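Local coordinates for membrane-associated lipoprotein (PDB 3JVC) that is of unknown function but probably sits in the cell membrane as a lipid-modified protein, represented here by its lipoprotein-associated type-17 domain, at residues I37-Y42 against F63-G68; N9-K14 against K96-S101. All coordinates share one frame; numbering follows the deposited sequence.

From the N terminus, the chain leaves helix 5-8 and lays residues 9-14 over strand 93-100, the last strand of the chain. Contact 2 therefore closes a long loop that takes in both sheets. Contact 1 is nested inside it: the end of helix 34-38 meets the end of strand 56-64, closing a loop of 20 residues that holds strand 45-49 and most of strand 56-64. The two contacts, with centres about 15 Å apart, reach the two outer strands of the three-stranded antiparallel sheet 56-64, 79-87, 93-100. Phe19 of the other sheet touches Phe63 of contact 1 and Leu13 of contact 2, relating both to strand 17-21.

Contact 1 (I37-Y42 against F63-G68); sequences IYKNYY and FLYPDG
An aromatic cluster joins the end of helix 34-38 and the short 3-10 segment after it to the end of strand 56-64, with Ile37, Tyr38 and Tyr41 meeting Phe63 and Tyr65. Phe63 gives up the most surface. The CG2 methyl of Ile37, a branch compact enough to sit on a ring, lies over its middle in a CH-pi contact, 3.6 Å from the Phe63 centroid. The same ring turns its edge to the face of Tyr41, an offset edge-to-face pair with planes at 67° in which Phe63 CD2 comes 3.4 Å from Tyr41 CG. Phenylalanine suits this buried place because both partners meet it with carbon, and it has no polar tip to satisfy. Strand 56-64 is an outer strand of the three-stranded antiparallel sheet, and Phe63 also packs on Leu81 of the central strand and on the ring of Phe19. Past the strand end, Tyr65 forms an offset stack with Tyr38, centroids 4.2 Å apart and planes at 18°. The side chains cross at about a right angle; Tyr65 OH sits 3.5 Å from Tyr38 CB, and Tyr65 CE2 lies over the centre of the Tyr38 ring. Tyr38 reaches this stack with CG anti to its backbone N (chi1 -179°). Tyrosines suit these partly exposed positions: ring carbons serve the packing while hydroxyls can meet polar partners, as Tyr41 OH does in a weak hydrogen bond with Asn62 ND2.

Contact 2 (N9-K14 against K96-S101); sequences NNIRLK and KLLEVS
Leu98 points its side chain at the backbone of Ile11, its isobutyl fork turned so that CD1 and CD2 each lie 3.5 Å from Ile11 O. Chi1 of -178° sets CG opposite the backbone N, and chi2 turns both methyls to the carbonyl oxygen; leucine suits the place because its two methyls can straddle that oxygen. Arg12 crosses this side chain at about a right angle: bent at chi2 and chi3, it leans so that NH1 brings the guanidinium edge to Leu98 CD1 at 4.0 Å, while Asn9 O lies over one guanidinium face, offset toward the rim. Arginine suits this exposed border, since its carbons can bend over the loop while the charged end remains at the surface. The loop 9-14 runs obliquely alongside an outer strand of the three-stranded antiparallel sheet without pairing with it, the two directions 39° apart, and Arg12 CA and Leu98 CA are 7.9 Å apart. Side chains fill that gap. Ile11 is buried, its CG2 4.4 Å from Leu98 CD2, and its wholly apolar side chain fits among Leu56, Ile58 and Leu85 of the sheet. Farther along, Leu13 CB faces Val100 CG1 at 4.4 Å, an apolar contact of the same length. At the other end Asn9 and Lys96 cross roughly at right angles, Asn9 ND2 lying 3.5 Å from Lys96 CE, a packing contact against the methylene beside the ammonium.

Contact 1 (I37-Y42 against F63-G68)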
# COMPACT_ATOMS: atom_id res chain seq x y z
N ILE A 37 -8.37 3.28 -0.37
CA ILE A 37 -7.01 3.58 -0.77
C ILE A 37 -6.87 3.33 -2.27
O ILE A 37 -6.22 4.09 -2.98
CB ILE A 37 -6.00 2.70 -0.01
CG1 ILE A 37 -6.12 2.97 1.49
CG2 ILE A 37 -4.55 3.01 -0.49
CD1 ILE A 37 -5.45 1.91 2.34
N TYR A 38 -7.53 2.29 -2.76
CA TYR A 38 -7.46 1.98 -4.18
C TYR A 38 -8.03 3.09 -5.05
O TYR A 38 -7.53 3.34 -6.16
CB TYR A 38 -8.22 0.68 -4.48
CG TYR A 38 -8.16 0.29 -5.94
CD1 TYR A 38 -7.13 -0.51 -6.43
CD2 TYR A 38 -9.11 0.75 -6.85
CE1 TYR A 38 -7.06 -0.86 -7.77
CE2 TYR A 38 -9.05 0.41 -8.19
CZ TYR A 38 -8.02 -0.40 -8.65
OH TYR A 38 -7.97 -0.79 -9.96
N LYS A 39 -9.06 3.77 -4.56
CA LYS A 39 -9.70 4.82 -5.36
C LYS A 39 -9.27 6.21 -5.01
O LYS A 39 -9.78 7.17 -5.58
CB LYS A 39 -11.23 4.77 -5.21
CG LYS A 39 -11.92 3.46 -5.55
CD LYS A 39 -13.38 3.55 -5.13
CE LYS A 39 -14.07 2.20 -5.17
NZ LYS A 39 -15.36 2.25 -4.42
N ASN A 40 -8.34 6.35 -4.08
CA ASN A 40 -7.96 7.71 -3.71
C ASN A 40 -6.48 8.03 -3.63
O ASN A 40 -6.11 9.14 -3.24
CB ASN A 40 -8.65 8.08 -2.39
CG ASN A 40 -10.16 8.15 -2.53
OD1 ASN A 40 -10.70 9.12 -3.08
ND2 ASN A 40 -10.85 7.12 -2.05
N TYR A 41 -5.63 7.07 -3.99
CA TYR A 41 -4.21 7.34 -3.93
C TYR A 41 -3.83 8.27 -5.05
O TYR A 41 -2.78 8.91 -5.01
CB TYR A 41 -3.39 6.04 -4.00
CG TYR A 41 -3.50 5.26 -5.30
CD1 TYR A 41 -2.59 5.48 -6.34
CD2 TYR A 41 -4.41 4.21 -5.42
CE1 TYR A 41 -2.59 4.66 -7.48
CE2 TYR A 41 -4.42 3.40 -6.53
CZ TYR A 41 -3.50 3.61 -7.56
OH TYR A 41 -3.48 2.74 -8.62
N TYR A 42 -4.73 8.37 -6.03
CA TYR A 42 -4.52 9.21 -7.20
C TYR A 42 -4.41 10.66 -6.74
O TYR A 42 -3.98 11.54 -7.51
CB TYR A 42 -5.69 9.05 -8.19
CG TYR A 42 -6.93 9.87 -7.88
CD1 TYR A 42 -7.00 11.22 -8.22
CD2 TYR A 42 -8.03 9.29 -7.25
CE1 TYR A 42 -8.14 11.97 -7.96
CE2 TYR A 42 -9.18 10.03 -6.98
CZ TYR A 42 -9.23 11.37 -7.34
OH TYR A 42 -10.38 12.10 -7.10
N PHE A 63 -1.53 0.70 -6.05
CA PHE A 63 -2.20 -0.13 -5.08
C PHE A 63 -3.11 -1.00 -5.93
O PHE A 63 -3.93 -0.47 -6.70
CB PHE A 63 -3.05 0.72 -4.14
CG PHE A 63 -2.25 1.50 -3.14
CD1 PHE A 63 -1.65 0.86 -2.06
CD2 PHE A 63 -2.11 2.88 -3.27
CE1 PHE A 63 -0.93 1.58 -1.12
CE2 PHE A 63 -1.39 3.62 -2.33
CZ PHE A 63 -0.80 2.96 -1.25
N LEU A 64 -2.96 -2.31 -5.82
CA LEU A 64 -3.79 -3.23 -6.56
C LEU A 64 -4.55 -4.08 -5.57
O LEU A 64 -4.14 -4.20 -4.41
CB LEU A 64 -2.93 -4.14 -7.44
CG LEU A 64 -2.14 -3.51 -8.59
CD1 LEU A 64 -1.79 -4.57 -9.64
CD2 LEU A 64 -2.96 -2.43 -9.24
N TYR A 65 -5.67 -4.66 -6.00
CA TYR A 65 -6.43 -5.53 -5.10
C TYR A 65 -5.74 -6.87 -5.15
O TYR A 65 -5.58 -7.43 -6.22
CB TYR A 65 -7.87 -5.70 -5.57
CG TYR A 65 -8.72 -4.49 -5.35
CD1 TYR A 65 -8.80 -3.88 -4.08
CD2 TYR A 65 -9.48 -3.94 -6.40
CE1 TYR A 65 -9.60 -2.76 -3.87
CE2 TYR A 65 -10.28 -2.82 -6.20
CZ TYR A 65 -10.34 -2.24 -4.92
OH TYR A 65 -11.15 -1.14 -4.71
N PRO A 66 -5.33 -7.41 -4.00
CA PRO A 66 -4.66 -8.71 -4.08
C PRO A 66 -5.30 -9.68 -5.07
O PRO A 66 -4.62 -10.51 -5.66
CB PRO A 66 -4.73 -9.21 -2.64
CG PRO A 66 -4.63 -7.94 -1.85
CD PRO A 66 -5.56 -7.02 -2.60
N ASP A 67 -6.62 -9.57 -5.25
CA ASP A 67 -7.31 -10.50 -6.13
C ASP A 67 -7.98 -9.93 -7.37
O ASP A 67 -8.47 -10.68 -8.21
CB ASP A 67 -8.34 -11.29 -5.33
CG ASP A 67 -7.73 -12.48 -4.64
OD1 ASP A 67 -7.26 -13.39 -5.36
OD2 ASP A 67 -7.71 -12.52 -3.39
N GLY A 68 -8.00 -8.61 -7.49
CA GLY A 68 -8.64 -8.01 -8.64
C GLY A 68 -9.96 -7.34 -8.29
O GLY A 68 -10.35 -6.39 -8.96

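Contact 2 (N9-K14 against K96-S101)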
# COMPACT_ATOMS: atom_id res chain seq x y z
N ASN A 9 14.18 -7.49 -0.80
CA ASN A 9 13.38 -8.65 -0.41
C ASN A 9 13.03 -8.61 1.08
O ASN A 9 12.28 -9.46 1.57
CB ASN A 9 14.12 -9.95 -0.71
CG ASN A 9 14.11 -10.30 -2.19
OD1 ASN A 9 14.65 -11.34 -2.60
ND2 ASN A 9 13.49 -9.45 -3.00
N ASN A 10 13.57 -7.64 1.80
CA ASN A 10 13.31 -7.52 3.22
C ASN A 10 12.45 -6.31 3.56
O ASN A 10 12.24 -6.01 4.74
CB ASN A 10 14.62 -7.42 4.00
CG ASN A 10 14.96 -8.70 4.74
OD1 ASN A 10 15.65 -9.57 4.21
ND2 ASN A 10 14.46 -8.82 5.96
N ILE A 11 11.95 -5.62 2.53
CA ILE A 11 11.13 -4.44 2.77
C ILE A 11 9.73 -4.77 3.32
O ILE A 11 8.95 -5.49 2.70
CB ILE A 11 10.99 -3.62 1.48
CG1 ILE A 11 12.35 -2.99 1.15
CG2 ILE A 11 9.91 -2.55 1.64
CD1 ILE A 11 12.33 -2.10 -0.07
N ARG A 12 9.45 -4.21 4.49
CA ARG A 12 8.18 -4.40 5.19
C ARG A 12 7.58 -3.05 5.59
O ARG A 12 8.29 -2.07 5.82
CB ARG A 12 8.42 -5.27 6.42
CG ARG A 12 8.08 -6.74 6.27
CD ARG A 12 8.48 -7.32 4.93
NE ARG A 12 9.05 -8.65 5.06
CZ ARG A 12 9.01 -9.58 4.12
NH1 ARG A 12 8.43 -9.33 2.96
NH2 ARG A 12 9.58 -10.76 4.32
N LEU A 13 6.25 -3.00 5.70
CA LEU A 13 5.53 -1.78 6.06
C LEU A 13 5.42 -1.59 7.56
O LEU A 13 5.23 -2.56 8.31
CB LEU A 13 4.12 -1.82 5.48
CG LEU A 13 3.31 -0.53 5.63
CD1 LEU A 13 3.77 0.47 4.59
CD2 LEU A 13 1.83 -0.79 5.51
N LYS A 14 5.55 -0.34 8.01
CA LYS A 14 5.47 -0.01 9.43
C LYS A 14 6.79 -0.33 10.10
O LYS A 14 6.96 -0.11 11.29
CB LYS A 14 4.35 -0.78 10.12
N LYS A 96 8.80 -4.18 -7.02
CA LYS A 96 8.36 -5.26 -6.17
C LYS A 96 6.91 -5.10 -5.81
O LYS A 96 6.43 -3.97 -5.65
CB LYS A 96 9.22 -5.32 -4.91
CG LYS A 96 8.61 -6.12 -3.77
CD LYS A 96 9.66 -6.57 -2.77
CE LYS A 96 10.44 -7.75 -3.30
NZ LYS A 96 9.55 -8.92 -3.58
N LEU A 97 6.21 -6.22 -5.71
CA LEU A 97 4.81 -6.23 -5.32
C LEU A 97 4.78 -6.70 -3.87
O LEU A 97 5.01 -7.88 -3.57
CB LEU A 97 4.00 -7.21 -6.18
CG LEU A 97 3.61 -6.69 -7.56
CD1 LEU A 97 2.77 -7.74 -8.30
CD2 LEU A 97 2.82 -5.38 -7.39
N LEU A 98 4.50 -5.78 -2.96
CA LEU A 98 4.45 -6.15 -1.55
C LEU A 98 3.00 -6.24 -1.09
O LEU A 98 2.28 -5.24 -1.08
CB LEU A 98 5.20 -5.11 -0.70
CG LEU A 98 5.27 -5.40 0.80
CD1 LEU A 98 6.07 -6.67 1.07
CD2 LEU A 98 5.88 -4.20 1.51
N GLU A 99 2.59 -7.45 -0.73
CA GLU A 99 1.23 -7.65 -0.25
C GLU A 99 1.21 -7.38 1.25
O GLU A 99 2.05 -7.90 2.00
CB GLU A 99 0.77 -9.09 -0.50
CG GLU A 99 -0.71 -9.28 -0.29
CD GLU A 99 -1.14 -10.72 -0.44
OE1 GLU A 99 -0.65 -11.40 -1.37
OE2 GLU A 99 -1.99 -11.17 0.37
N VAL A 100 0.27 -6.55 1.68
CA VAL A 100 0.16 -6.22 3.09
C VAL A 100 -1.29 -6.30 3.58
O VAL A 100 -2.24 -6.04 2.83
CB VAL A 100 0.71 -4.82 3.35
CG1 VAL A 100 2.15 -4.73 2.88
CG2 VAL A 100 -0.13 -3.80 2.61
N SER A 101 -1.45 -6.66 4.84
CA SER A 101 -2.78 -6.78 5.42
C SER A 101 -2.89 -5.84 6.62
O SER A 101 -1.99 -5.02 6.85
CB SER A 101 -3.04 -8.21 5.87
OG SER A 101 -2.15 -8.57 6.91